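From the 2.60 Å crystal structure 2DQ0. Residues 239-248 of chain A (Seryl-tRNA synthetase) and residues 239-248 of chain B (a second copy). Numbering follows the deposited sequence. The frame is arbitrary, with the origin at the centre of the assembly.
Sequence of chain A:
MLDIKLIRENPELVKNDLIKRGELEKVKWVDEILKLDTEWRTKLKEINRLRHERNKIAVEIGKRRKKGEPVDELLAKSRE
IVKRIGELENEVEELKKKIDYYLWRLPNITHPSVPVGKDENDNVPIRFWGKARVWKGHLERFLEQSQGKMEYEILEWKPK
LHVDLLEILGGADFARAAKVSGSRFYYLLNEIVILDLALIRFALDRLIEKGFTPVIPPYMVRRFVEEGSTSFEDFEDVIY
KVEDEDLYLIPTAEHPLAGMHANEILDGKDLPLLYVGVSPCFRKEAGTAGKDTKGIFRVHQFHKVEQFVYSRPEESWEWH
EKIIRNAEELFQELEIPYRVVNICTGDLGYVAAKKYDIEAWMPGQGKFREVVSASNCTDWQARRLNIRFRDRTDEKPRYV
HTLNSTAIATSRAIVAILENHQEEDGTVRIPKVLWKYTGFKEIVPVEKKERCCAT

Chain A (239-248) IYKVEDEDLY
Chain B (239-248) IYKVEDEDLY

The two copies of residues 239-248 of seryl-tRNA synthetase meet in a nearly twofold-symmetric contact, in which a single antiparallel beta bridge between Val A242 and Val B242 is flanked by two intermolecular salt bridges and two small apolar clusters, burying 574 Å² in all. The bridge sets the register: the CA atoms of Val A242 and Val B242 lie 4.2 Å apart, and the backbones are extended through residues 239-242 (phi -81 to -109°, psi 124 to 146°). Two reciprocal hydrogen bonds close it, from Glu B243 N to Lys A241 O (2.9 Å) and from Glu A243 N to Lys B241 O (2.8 Å). Glu A243 (phi/psi -54/144°) and Asp A244 (49/31°) carry chain A round, and Val A242 N returns to Leu A247 O at 3.0 Å; in chain B, Glu B243 (-58/140°) and Asp B244 (51/37°) form a type II turn from Val B242 to Glu B245.

The lysines and glutamates cross between copies. Lys A241 and Lys B241 are extended (t, t, t) until chi4 turns to m, which brings Lys A241 NZ to Glu B243 OE2 and Lys B241 NZ to Glu A243 OE2, both at 2.7 Å. Lys A241 NZ also donates to Glu A245 O and Lys B241 NZ to Glu B245 O, both at 3.0 Å. A long, flexible cation suits this place because it can join the partner's carboxylate to its own backbone carbonyls. Glu A243 and Glu B243 reach across with chi1 between wells (-124° and -130°) and chi2 t. Water 2 donates to Glu A243 OE2 at 2.6 Å and accepts from Asp B244 N at 2.7 Å; water 3 repeats the link between Glu B243 OE2 (2.6 Å) and Asp A244 N (2.8 Å). The CA-to-CB bonds of Asp A244 and Asp B244 point away, and both residues are exposed.

The tyrosines, valines and leucines supply the buried apolar surface. The CA-to-CB bonds of Tyr A240 and Tyr B240 point sideways, with chi1 m and chi2 -70° and -81°, and their rings come near the partner. Tyr A240 CD1 approaches Val B242 CG2 at 3.7 Å, and Tyr A240 CE1 lies 4.2 Å from Leu B247 CD1; the reciprocal distances are 4.0 Å for Val A242 CG2 to Tyr B240 CD1 and 4.1 Å for Leu A247 CD1 to Tyr B240 CE1. The CA-to-CB bonds of Leu A247 and Leu B247 (both m, t) point toward the partner. Water 1 lies 3.0 Å from Tyr A240 OH and donates a weak hydrogen bond to Glu B245 OE1 at 3.4 Å.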

ATOM      1  N   ILE A 239       9.076   7.149   6.456  1.00 45.94           N
ATOM      2  CA  ILE A 239       7.757   7.392   5.896  1.00 37.73           C
ATOM      3  C   ILE A 239       7.590   8.097   4.565  1.00 41.45           C
ATOM      4  O   ILE A 239       8.131   9.171   4.347  1.00 43.13           O
ATOM      5  CB  ILE A 239       6.922   8.123   6.942  1.00 40.81           C
ATOM      6  CG1 ILE A 239       6.923   7.301   8.216  1.00 25.34           C
ATOM      7  CG2 ILE A 239       5.491   8.341   6.453  1.00 43.01           C
ATOM      8  CD1 ILE A 239       6.405   8.086   9.400  1.00 44.83           C
ATOM      9  N   TYR A 240       6.800   7.472   3.693  1.00 43.89           N
ATOM     10  CA  TYR A 240       6.470   8.005   2.369  1.00 44.03           C
ATOM     11  C   TYR A 240       5.200   8.841   2.485  1.00 47.26           C
ATOM     12  O   TYR A 240       4.219   8.417   3.124  1.00 40.59           O
ATOM     13  CB  TYR A 240       6.130   6.895   1.370  1.00 37.18           C
ATOM     14  CG  TYR A 240       7.269   6.062   0.855  1.00 40.02           C
ATOM     15  CD1 TYR A 240       8.217   6.605  -0.013  1.00 40.15           C
ATOM     16  CD2 TYR A 240       7.367   4.708   1.176  1.00 32.24           C
ATOM     17  CE1 TYR A 240       9.236   5.822  -0.559  1.00 44.17           C
ATOM     18  CE2 TYR A 240       8.386   3.913   0.632  1.00 45.58           C
ATOM     19  CZ  TYR A 240       9.316   4.480  -0.232  1.00 43.68           C
ATOM     20  OH  TYR A 240      10.339   3.720  -0.739  1.00 56.53           O
ATOM     21  N   LYS A 241       5.213  10.018   1.866  1.00 43.35           N
ATOM     22  CA  LYS A 241       4.029  10.850   1.859  1.00 46.11           C
ATOM     23  C   LYS A 241       3.473  10.812   0.436  1.00 50.51           C
ATOM     24  O   LYS A 241       4.244  10.705  -0.527  1.00 48.87           O
ATOM     25  CB  LYS A 241       4.349  12.289   2.244  1.00 44.57           C
ATOM     26  CG  LYS A 241       3.104  13.174   2.227  1.00 43.35           C
ATOM     27  CD  LYS A 241       3.426  14.594   2.599  1.00 37.58           C
ATOM     28  CE  LYS A 241       2.191  15.473   2.582  1.00 45.16           C
ATOM     29  NZ  LYS A 241       1.760  15.738   1.184  1.00 47.45           N
ATOM     30  N   VAL A 242       2.149  10.863   0.293  1.00 43.69           N
ATOM     31  CA  VAL A 242       1.582  10.859  -1.048  1.00 48.47           C
ATOM     32  C   VAL A 242       1.360  12.313  -1.463  1.00 46.69           C
ATOM     33  O   VAL A 242       0.952  13.154  -0.664  1.00 46.74           O
ATOM     34  CB  VAL A 242       0.257   9.997  -1.144  1.00 43.50           C
ATOM     35  CG1 VAL A 242       0.082   9.172   0.089  1.00 37.34           C
ATOM     36  CG2 VAL A 242      -0.933  10.851  -1.398  1.00 35.36           C
ATOM     37  N   GLU A 243       1.674  12.607  -2.715  1.00 46.84           N
ATOM     38  CA  GLU A 243       1.546  13.955  -3.243  1.00 48.79           C
ATOM     39  C   GLU A 243       0.170  14.588  -3.076  1.00 50.64           C
ATOM     40  O   GLU A 243      -0.848  13.896  -3.146  1.00 48.58           O
ATOM     41  CB  GLU A 243       1.925  13.953  -4.718  1.00 41.06           C
ATOM     42  CG  GLU A 243       3.021  14.925  -5.057  1.00 57.35           C
ATOM     43  CD  GLU A 243       3.581  14.711  -6.442  1.00 58.66           C
ATOM     44  OE1 GLU A 243       2.810  14.776  -7.427  1.00 54.60           O
ATOM     45  OE2 GLU A 243       4.799  14.481  -6.537  1.00 57.90           O
ATOM     46  N   ASP A 244       0.166  15.901  -2.821  1.00 49.22           N
ATOM     47  CA  ASP A 244      -1.053  16.704  -2.691  1.00 45.42           C
ATOM     48  C   ASP A 244      -2.168  16.204  -1.779  1.00 49.91           C
ATOM     49  O   ASP A 244      -3.334  16.472  -2.053  1.00 51.60           O
ATOM     50  CB  ASP A 244      -1.657  16.925  -4.082  1.00 47.62           C
ATOM     51  CG  ASP A 244      -0.644  17.462  -5.090  1.00 66.56           C
ATOM     52  OD1 ASP A 244      -0.833  17.201  -6.297  1.00 76.09           O
ATOM     53  OD2 ASP A 244       0.332  18.147  -4.688  1.00 68.55           O
ATOM     54  N   GLU A 245      -1.831  15.487  -0.711  1.00 50.14           N
ATOM     55  CA  GLU A 245      -2.838  14.968   0.206  1.00 45.48           C
ATOM     56  C   GLU A 245      -2.270  14.875   1.612  1.00 50.94           C
ATOM     57  O   GLU A 245      -1.055  14.839   1.807  1.00 49.45           O
ATOM     58  CB  GLU A 245      -3.258  13.542  -0.173  1.00 47.23           C
ATOM     59  CG  GLU A 245      -3.549  13.286  -1.615  1.00 53.64           C
ATOM     60  CD  GLU A 245      -4.985  13.550  -1.974  1.00 67.66           C
ATOM     61  OE1 GLU A 245      -5.331  13.335  -3.161  1.00 67.60           O
ATOM     62  OE2 GLU A 245      -5.759  13.971  -1.080  1.00 66.12           O
ATOM     63  N   ASP A 246      -3.154  14.826   2.600  1.00 49.31           N
ATOM     64  CA  ASP A 246      -2.682  14.638   3.950  1.00 47.92           C
ATOM     65  C   ASP A 246      -2.826  13.102   4.141  1.00 45.57           C
ATOM     66  O   ASP A 246      -3.690  12.611   4.869  1.00 41.06           O
ATOM     67  CB  ASP A 246      -3.532  15.433   4.949  1.00 38.41           C
ATOM     68  CG  ASP A 246      -3.092  15.227   6.417  1.00 50.05           C
ATOM     69  OD1 ASP A 246      -3.899  15.544   7.326  1.00 47.34           O
ATOM     70  OD2 ASP A 246      -1.955  14.763   6.676  1.00 43.18           O
ATOM     71  N   LEU A 247      -1.977  12.364   3.431  1.00 38.55           N
ATOM     72  CA  LEU A 247      -1.949  10.907   3.492  1.00 38.33           C
ATOM     73  C   LEU A 247      -0.513  10.378   3.493  1.00 41.41           C
ATOM     74  O   LEU A 247       0.347  10.818   2.724  1.00 41.99           O
ATOM     75  CB  LEU A 247      -2.719  10.309   2.315  1.00 42.20           C
ATOM     76  CG  LEU A 247      -4.238  10.513   2.327  1.00 43.92           C
ATOM     77  CD1 LEU A 247      -4.829  10.041   1.016  1.00 40.94           C
ATOM     78  CD2 LEU A 247      -4.855   9.739   3.498  1.00 48.08           C
ATOM     79  N   TYR A 248      -0.260   9.433   4.383  1.00 44.05           N
ATOM     80  CA  TYR A 248       1.058   8.831   4.514  1.00 42.70           C
ATOM     81  C   TYR A 248       0.908   7.304   4.490  1.00 45.99           C
ATOM     82  O   TYR A 248      -0.030   6.765   5.072  1.00 49.53           O
ATOM     83  CB  TYR A 248       1.679   9.290   5.828  1.00 36.85           C
ATOM     84  CG  TYR A 248       1.892  10.781   5.874  1.00 42.91           C
ATOM     85  CD1 TYR A 248       0.823  11.667   6.054  1.00 39.64           C
ATOM     86  CD2 TYR A 248       3.163  11.320   5.653  1.00 48.03           C
ATOM     87  CE1 TYR A 248       1.022  13.041   6.002  1.00 33.84           C
ATOM     88  CE2 TYR A 248       3.368  12.684   5.605  1.00 37.03           C
ATOM     89  CZ  TYR A 248       2.305  13.532   5.780  1.00 37.37           C
ATOM     90  OH  TYR A 248       2.552  14.864   5.768  1.00 39.66           O
TER
ATOM     91  N   ILE B 239      -4.778   7.358  -9.951  1.00 35.61           N
ATOM     92  CA  ILE B 239      -3.490   7.030  -9.375  1.00 30.31           C
ATOM     93  C   ILE B 239      -2.811   7.999  -8.406  1.00 40.47           C
ATOM     94  O   ILE B 239      -2.534   9.135  -8.756  1.00 36.78           O
ATOM     95  CB  ILE B 239      -2.492   6.762 -10.501  1.00 37.27           C
ATOM     96  CG1 ILE B 239      -3.072   5.740 -11.474  1.00 35.28           C
ATOM     97  CG2 ILE B 239      -1.166   6.298  -9.917  1.00 36.01           C
ATOM     98  CD1 ILE B 239      -2.384   5.720 -12.853  1.00 32.81           C
ATOM     99  N   TYR B 240      -2.492   7.515  -7.207  1.00 40.99           N
ATOM    100  CA  TYR B 240      -1.796   8.315  -6.192  1.00 41.80           C
ATOM    101  C   TYR B 240      -0.301   8.321  -6.487  1.00 40.97           C
ATOM    102  O   TYR B 240       0.289   7.260  -6.726  1.00 51.08           O
ATOM    103  CB  TYR B 240      -1.971   7.710  -4.790  1.00 33.01           C
ATOM    104  CG  TYR B 240      -3.345   7.829  -4.182  1.00 40.04           C
ATOM    105  CD1 TYR B 240      -3.765   9.012  -3.547  1.00 34.02           C
ATOM    106  CD2 TYR B 240      -4.224   6.746  -4.209  1.00 40.35           C
ATOM    107  CE1 TYR B 240      -5.025   9.099  -2.953  1.00 34.57           C
ATOM    108  CE2 TYR B 240      -5.480   6.824  -3.623  1.00 43.15           C
ATOM    109  CZ  TYR B 240      -5.878   7.999  -3.002  1.00 41.18           C
ATOM    110  OH  TYR B 240      -7.143   8.060  -2.482  1.00 41.96           O
ATOM    111  N   LYS B 241       0.321   9.493  -6.474  1.00 36.70           N
ATOM    112  CA  LYS B 241       1.768   9.558  -6.699  1.00 36.53           C
ATOM    113  C   LYS B 241       2.458   9.799  -5.353  1.00 41.48           C
ATOM    114  O   LYS B 241       1.906  10.473  -4.484  1.00 48.58           O
ATOM    115  CB  LYS B 241       2.119  10.703  -7.640  1.00 34.66           C
ATOM    116  CG  LYS B 241       3.603  10.903  -7.799  1.00 41.87           C
ATOM    117  CD  LYS B 241       3.959  12.050  -8.716  1.00 31.62           C
ATOM    118  CE  LYS B 241       5.477  12.097  -8.901  1.00 43.34           C
ATOM    119  NZ  LYS B 241       6.201  12.423  -7.624  1.00 27.63           N
ATOM    120  N   VAL B 242       3.648   9.237  -5.157  1.00 41.00           N
ATOM    121  CA  VAL B 242       4.372   9.460  -3.904  1.00 45.64           C
ATOM    122  C   VAL B 242       5.272  10.695  -4.073  1.00 41.66           C
ATOM    123  O   VAL B 242       5.892  10.881  -5.114  1.00 44.77           O
ATOM    124  CB  VAL B 242       5.214   8.209  -3.494  1.00 43.17           C
ATOM    125  CG1 VAL B 242       5.998   7.729  -4.651  1.00 62.80           C
ATOM    126  CG2 VAL B 242       6.196   8.558  -2.378  1.00 40.97           C
ATOM    127  N   GLU B 243       5.314  11.546  -3.051  1.00 47.82           N
ATOM    128  CA  GLU B 243       6.110  12.779  -3.065  1.00 46.59           C
ATOM    129  C   GLU B 243       7.616  12.572  -3.299  1.00 48.61           C
ATOM    130  O   GLU B 243       8.218  11.641  -2.767  1.00 47.01           O
ATOM    131  CB  GLU B 243       5.900  13.533  -1.736  1.00 44.12           C
ATOM    132  CG  GLU B 243       5.544  15.023  -1.857  1.00 48.69           C
ATOM    133  CD  GLU B 243       5.154  15.633  -0.512  1.00 54.91           C
ATOM    134  OE1 GLU B 243       6.008  15.653   0.398  1.00 64.99           O
ATOM    135  OE2 GLU B 243       3.995  16.076  -0.349  1.00 48.37           O
ATOM    136  N   ASP B 244       8.213  13.455  -4.099  1.00 53.69           N
ATOM    137  CA  ASP B 244       9.652  13.426  -4.384  1.00 52.55           C
ATOM    138  C   ASP B 244      10.130  12.066  -4.839  1.00 55.31           C
ATOM    139  O   ASP B 244      11.229  11.656  -4.483  1.00 61.59           O
ATOM    140  CB  ASP B 244      10.442  13.805  -3.129  1.00 56.99           C
ATOM    141  CG  ASP B 244       9.902  15.053  -2.445  1.00 70.31           C
ATOM    142  OD1 ASP B 244       9.893  15.095  -1.190  1.00 66.01           O
ATOM    143  OD2 ASP B 244       9.494  15.992  -3.160  1.00 70.85           O
ATOM    144  N   GLU B 245       9.325  11.360  -5.621  1.00 53.75           N
ATOM    145  CA  GLU B 245       9.708  10.023  -6.065  1.00 46.54           C
ATOM    146  C   GLU B 245       9.040   9.613  -7.360  1.00 38.45           C
ATOM    147  O   GLU B 245       7.908   9.979  -7.624  1.00 41.23           O
ATOM    148  CB  GLU B 245       9.322   8.989  -5.001  1.00 44.35           C
ATOM    149  CG  GLU B 245      10.017   9.116  -3.654  1.00 56.14           C
ATOM    150  CD  GLU B 245      11.423   8.561  -3.669  1.00 67.34           C
ATOM    151  OE1 GLU B 245      11.998   8.401  -2.576  1.00 76.57           O
ATOM    152  OE2 GLU B 245      11.955   8.282  -4.769  1.00 75.92           O
ATOM    153  N   ASP B 246       9.751   8.853  -8.174  1.00 36.29           N
ATOM    154  CA  ASP B 246       9.162   8.323  -9.392  1.00 30.71           C
ATOM    155  C   ASP B 246       8.559   6.963  -8.942  1.00 40.78           C
ATOM    156  O   ASP B 246       9.047   5.877  -9.316  1.00 39.95           O
ATOM    157  CB  ASP B 246      10.214   8.068 -10.475  1.00 20.46           C
ATOM    158  CG  ASP B 246       9.598   7.515 -11.761  1.00 39.80           C
ATOM    159  OD1 ASP B 246      10.346   6.919 -12.579  1.00 40.17           O
ATOM    160  OD2 ASP B 246       8.363   7.685 -11.953  1.00 37.11           O
ATOM    161  N   LEU B 247       7.549   7.055  -8.079  1.00 34.56           N
ATOM    162  CA  LEU B 247       6.809   5.912  -7.584  1.00 36.90           C
ATOM    163  C   LEU B 247       5.316   6.276  -7.561  1.00 39.67           C
ATOM    164  O   LEU B 247       4.948   7.409  -7.261  1.00 36.79           O
ATOM    165  CB  LEU B 247       7.272   5.520  -6.180  1.00 36.05           C
ATOM    166  CG  LEU B 247       8.677   4.942  -6.032  1.00 39.80           C
ATOM    167  CD1 LEU B 247       8.952   4.776  -4.569  1.00 27.97           C
ATOM    168  CD2 LEU B 247       8.798   3.609  -6.772  1.00 29.93           C
ATOM    169  N   TYR B 248       4.473   5.309  -7.912  1.00 34.95           N
ATOM    170  CA  TYR B 248       3.028   5.477  -7.929  1.00 36.76           C
ATOM    171  C   TYR B 248       2.389   4.253  -7.298  1.00 35.76           C
ATOM    172  O   TYR B 248       2.847   3.132  -7.499  1.00 41.55           O
ATOM    173  CB  TYR B 248       2.514   5.631  -9.357  1.00 33.93           C
ATOM    174  CG  TYR B 248       3.093   6.814 -10.044  1.00 29.75           C
ATOM    175  CD1 TYR B 248       4.441   6.814 -10.432  1.00 34.21           C
ATOM    176  CD2 TYR B 248       2.330   7.976 -10.247  1.00 33.90           C
ATOM    177  CE1 TYR B 248       5.033   7.928 -10.996  1.00 38.82           C
ATOM    178  CE2 TYR B 248       2.911   9.119 -10.824  1.00 31.06           C
ATOM    179  CZ  TYR B 248       4.269   9.081 -11.192  1.00 42.48           C
ATOM    180  OH  TYR B 248       4.884  10.175 -11.734  1.00 42.83           O
TER
HETATM  181  O   HOH W   1      12.643   5.034  -2.191  1.00 57.72           O
HETATM  182  O   HOH W   2       6.853  15.495  -5.210  1.00 54.54           O
HETATM  183  O   HOH W   3       2.583  17.270  -2.241  1.00 51.48           O